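Local coordinates for protein probable starch synthase 4, chloroplastic/amyloplastic (Arabidopsis thaliana, PDB 6GNE) that is a probable starch synthase of the chloroplast and amyloplast, built as a two-domain GT-B glycosyltransferase, at residues A[310-315]-A[339-344]. Numbering follows the deposited sequence.
With ADP (adenosine-5'-diphosphate), chain F.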
ATOM      1  N   PRO A 310      10.848  11.927  24.452  1.00 41.89           N
ATOM      2  CA  PRO A 310      10.469  11.620  23.075  1.00 40.07           C
ATOM      3  C   PRO A 310       9.332  10.570  22.999  1.00 38.79           C
ATOM      4  O   PRO A 310       9.365   9.572  23.715  1.00 37.39           O
ATOM      5  CB  PRO A 310      11.766  11.078  22.471  1.00 38.45           C
ATOM      6  CG  PRO A 310      12.464  10.470  23.613  1.00 38.68           C
ATOM      7  CD  PRO A 310      12.142  11.329  24.798  1.00 40.75           C
ATOM      8  N   LEU A 311       8.337  10.852  22.162  1.00 38.03           N
ATOM      9  CA  LEU A 311       7.227   9.944  21.906  1.00 37.40           C
ATOM     10  C   LEU A 311       7.549   9.152  20.649  1.00 35.61           C
ATOM     11  O   LEU A 311       7.712   9.723  19.583  1.00 36.46           O
ATOM     12  CB  LEU A 311       5.927  10.728  21.713  1.00 37.92           C
ATOM     13  CG  LEU A 311       4.671   9.913  21.412  1.00 38.15           C
ATOM     14  CD1 LEU A 311       4.277   9.089  22.623  1.00 39.92           C
ATOM     15  CD2 LEU A 311       3.528  10.836  21.037  1.00 39.16           C
ATOM     16  N   VAL A 312       7.649   7.836  20.784  1.00 35.31           N
ATOM     17  CA  VAL A 312       7.937   6.934  19.666  1.00 33.77           C
ATOM     18  C   VAL A 312       6.604   6.363  19.224  1.00 33.41           C
ATOM     19  O   VAL A 312       5.857   5.822  20.027  1.00 34.30           O
ATOM     20  CB  VAL A 312       8.866   5.774  20.092  1.00 33.92           C
ATOM     21  CG1 VAL A 312       9.097   4.817  18.917  1.00 33.62           C
ATOM     22  CG2 VAL A 312      10.209   6.301  20.627  1.00 34.50           C
ATOM     23  N   GLY A 313       6.281   6.519  17.954  1.00 32.50           N
ATOM     24  CA  GLY A 313       5.039   5.966  17.399  1.00 31.48           C
ATOM     25  C   GLY A 313       5.321   4.822  16.437  1.00 30.53           C
ATOM     26  O   GLY A 313       6.425   4.693  15.875  1.00 29.88           O
ATOM     27  N   CYS A 314       4.322   3.961  16.297  1.00 30.42           N
ATOM     28  CA  CYS A 314       4.344   2.858  15.376  1.00 30.52           C
ATOM     29  C   CYS A 314       2.916   2.601  14.954  1.00 31.03           C
ATOM     30  O   CYS A 314       2.049   2.349  15.808  1.00 31.23           O
ATOM     31  CB  CYS A 314       4.920   1.608  16.040  1.00 32.83           C
ATOM     32  SG  CYS A 314       4.937   0.160  14.955  1.00 34.87           S
ATOM     33  N   ILE A 315       2.675   2.667  13.636  1.00 31.03           N
ATOM     34  CA  ILE A 315       1.369   2.420  12.995  1.00 30.88           C
ATOM     35  C   ILE A 315       1.595   1.406  11.902  1.00 30.25           C
ATOM     36  O   ILE A 315       2.284   1.688  10.919  1.00 29.71           O
ATOM     37  CB  ILE A 315       0.796   3.687  12.358  1.00 30.34           C
ATOM     38  CG1 ILE A 315       0.480   4.723  13.448  1.00 31.97           C
ATOM     39  CG2 ILE A 315      -0.462   3.356  11.575  1.00 30.31           C
ATOM     40  CD1 ILE A 315       0.386   6.130  12.932  1.00 32.51           C
ATOM     41  N   GLY A 339      11.755   7.160  27.134  1.00 36.04           N
ATOM     42  CA  GLY A 339      10.776   7.689  26.192  1.00 34.31           C
ATOM     43  C   GLY A 339       9.419   7.084  26.445  1.00 33.94           C
ATOM     44  O   GLY A 339       9.265   6.249  27.331  1.00 34.58           O
ATOM     45  N   GLN A 340       8.441   7.522  25.666  1.00 34.08           N
ATOM     46  CA  GLN A 340       7.091   6.964  25.633  1.00 34.36           C
ATOM     47  C   GLN A 340       6.839   6.298  24.292  1.00 32.85           C
ATOM     48  O   GLN A 340       7.524   6.577  23.315  1.00 32.29           O
ATOM     49  CB  GLN A 340       6.066   8.070  25.850  1.00 36.23           C
ATOM     50  CG  GLN A 340       6.272   8.881  27.133  1.00 38.43           C
ATOM     51  CD  GLN A 340       5.286  10.023  27.293  1.00 40.13           C
ATOM     52  OE1 GLN A 340       5.052  10.775  26.362  1.00 41.19           O
ATOM     53  NE2 GLN A 340       4.721  10.164  28.486  1.00 41.59           N
ATOM     54  N   PHE A 341       5.870   5.397  24.253  1.00 32.73           N
ATOM     55  CA  PHE A 341       5.584   4.591  23.073  1.00 31.42           C
ATOM     56  C   PHE A 341       4.059   4.418  22.853  1.00 33.15           C
ATOM     57  O   PHE A 341       3.334   3.984  23.759  1.00 34.61           O
ATOM     58  CB  PHE A 341       6.228   3.221  23.235  1.00 30.96           C
ATOM     59  CG  PHE A 341       6.397   2.471  21.954  1.00 29.31           C
ATOM     60  CD1 PHE A 341       5.332   1.833  21.345  1.00 29.17           C
ATOM     61  CD2 PHE A 341       7.621   2.433  21.341  1.00 28.98           C
ATOM     62  CE1 PHE A 341       5.481   1.165  20.149  1.00 28.59           C
ATOM     63  CE2 PHE A 341       7.792   1.767  20.126  1.00 28.30           C
ATOM     64  CZ  PHE A 341       6.723   1.141  19.525  1.00 28.13           C
ATOM     65  N   VAL A 342       3.607   4.712  21.639  1.00 32.87           N
ATOM     66  CA  VAL A 342       2.234   4.512  21.219  1.00 33.98           C
ATOM     67  C   VAL A 342       2.203   3.597  20.004  1.00 33.15           C
ATOM     68  O   VAL A 342       2.753   3.949  18.974  1.00 32.49           O
ATOM     69  CB  VAL A 342       1.552   5.838  20.829  1.00 34.34           C
ATOM     70  CG1 VAL A 342       0.143   5.588  20.355  1.00 34.68           C
ATOM     71  CG2 VAL A 342       1.444   6.720  22.052  1.00 36.96           C
ATOM     72  N   LEU A 343       1.552   2.446  20.140  1.00 33.27           N
ATOM     73  CA  LEU A 343       1.385   1.507  19.044  1.00 32.80           C
ATOM     74  C   LEU A 343      -0.069   1.548  18.595  1.00 33.69           C
ATOM     75  O   LEU A 343      -0.998   1.451  19.414  1.00 35.05           O
ATOM     76  CB  LEU A 343       1.743   0.075  19.447  1.00 33.27           C
ATOM     77  CG  LEU A 343       1.504  -1.044  18.434  1.00 33.25           C
ATOM     78  CD1 LEU A 343       2.334  -0.830  17.173  1.00 33.06           C
ATOM     79  CD2 LEU A 343       1.880  -2.375  19.017  1.00 34.12           C
ATOM     80  N   LEU A 344      -0.254   1.678  17.290  1.00 33.78           N
ATOM     81  CA  LEU A 344      -1.542   1.462  16.665  1.00 35.65           C
ATOM     82  C   LEU A 344      -1.360   0.374  15.619  1.00 35.06           C
ATOM     83  O   LEU A 344      -0.688   0.577  14.631  1.00 33.36           O
ATOM     84  CB  LEU A 344      -2.032   2.753  16.024  1.00 36.25           C
ATOM     85  CG  LEU A 344      -3.340   2.690  15.253  1.00 36.14           C
ATOM     86  CD1 LEU A 344      -4.434   2.191  16.165  1.00 37.01           C
ATOM     87  CD2 LEU A 344      -3.642   4.096  14.737  1.00 36.15           C
TER
HETATM   88  PB  ADP F 601       1.343  -2.152   4.076  1.00 27.46           P
HETATM   89  O1B ADP F 601       0.855  -1.918   2.677  1.00 28.85           O
HETATM   90  O2B ADP F 601       0.303  -2.155   5.158  1.00 27.40           O
HETATM   91  O3B ADP F 601       2.214  -3.386   4.145  1.00 28.09           O
HETATM   92  PA  ADP F 601       2.286   0.558   3.779  1.00 28.50           P
HETATM   93  O1A ADP F 601       3.252   1.375   4.588  1.00 29.64           O
HETATM   94  O2A ADP F 601       2.572   0.515   2.300  1.00 30.69           O
HETATM   95  O3A ADP F 601       2.291  -0.906   4.447  1.00 27.33           O
HETATM   96  O5' ADP F 601       0.780   1.086   3.958  1.00 28.95           O
HETATM   97  C5' ADP F 601       0.153   1.183   5.238  1.00 29.36           C
HETATM   98  C4' ADP F 601      -1.033   2.163   5.287  1.00 28.85           C
HETATM   99  O4' ADP F 601      -2.038   1.666   6.184  1.00 28.56           O
HETATM  100  C3' ADP F 601      -0.670   3.519   5.855  1.00 28.13           C
HETATM  101  O3' ADP F 601      -1.576   4.482   5.343  1.00 27.88           O
HETATM  102  C2' ADP F 601      -0.915   3.363   7.333  1.00 27.70           C
HETATM  103  O2' ADP F 601      -1.152   4.596   7.987  1.00 28.75           O
HETATM  104  C1' ADP F 601      -2.150   2.513   7.327  1.00 28.36           C
HETATM  105  N9  ADP F 601      -2.295   1.655   8.523  1.00 29.82           N
HETATM  106  C8  ADP F 601      -1.656   0.508   8.781  1.00 29.22           C
HETATM  107  N7  ADP F 601      -2.085  -0.021   9.949  1.00 29.29           N
HETATM  108  C5  ADP F 601      -3.021   0.796  10.457  1.00 29.69           C
HETATM  109  C6  ADP F 601      -3.885   0.841  11.678  1.00 29.92           C
HETATM  110  N6  ADP F 601      -3.801  -0.140  12.611  1.00 28.33           N
HETATM  111  N1  ADP F 601      -4.736   1.899  11.805  1.00 29.74           N
HETATM  112  C2  ADP F 601      -4.785   2.880  10.867  1.00 30.03           C
HETATM  113  N3  ADP F 601      -4.028   2.891   9.758  1.00 29.05           N
HETATM  114  C4  ADP F 601      -3.148   1.901   9.508  1.00 29.65           C
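Strands 311-315 and 340-344 pair in parallel as the two strands of a beta-alpha-beta unit, joined through helix 324-336, in a Rossmann-like domain of a GT-B glycosyltransferase. Such a unit brings the C-terminal ends of its strands to one edge of the sheet, and here Ile315 and Leu344, near those ends, reach the nucleotide from adjacent strands. Five backbone hydrogen bonds join the pair, from Gln340 N to Pro310 O through to Leu344 N to Cys314 O (2.8 Å). On the face carrying Val312, Cys314, Phe341 and Leu343, helix 324-336 covers the sheet through Ile327, Ile331 and Thr334. Val312 CG1 packs against Phe341 CE2 (3.5 Å), on the side of the ring over which Val312 O lies. With CG anti to the backbone N (chi1 -161°), the Phe341 ring starts out beside its own carbonyl carbon; its CZ lies 4.0 Å from Cys314 CB. Beyond it, Cys314 SG touches Leu343 CD1 at 3.6 Å. The other face is packed by Ile383 of helix 377-386 against Ile315, Val342 and Leu344. There Leu311 CD1 bridges to the neighbouring strand, 3.7 Å from Val342 CG2 and 3.8 Å from Gln340 CB. The side-chain carboxamide of Gln340 is fixed from outside the pair, OE1 by Arg297 NE and NE2 by Ser303 O. At the adenine, Leu344 CG approaches N1 of ADP, and Ile315 CG2 lies 3.7 Å from ADP C4.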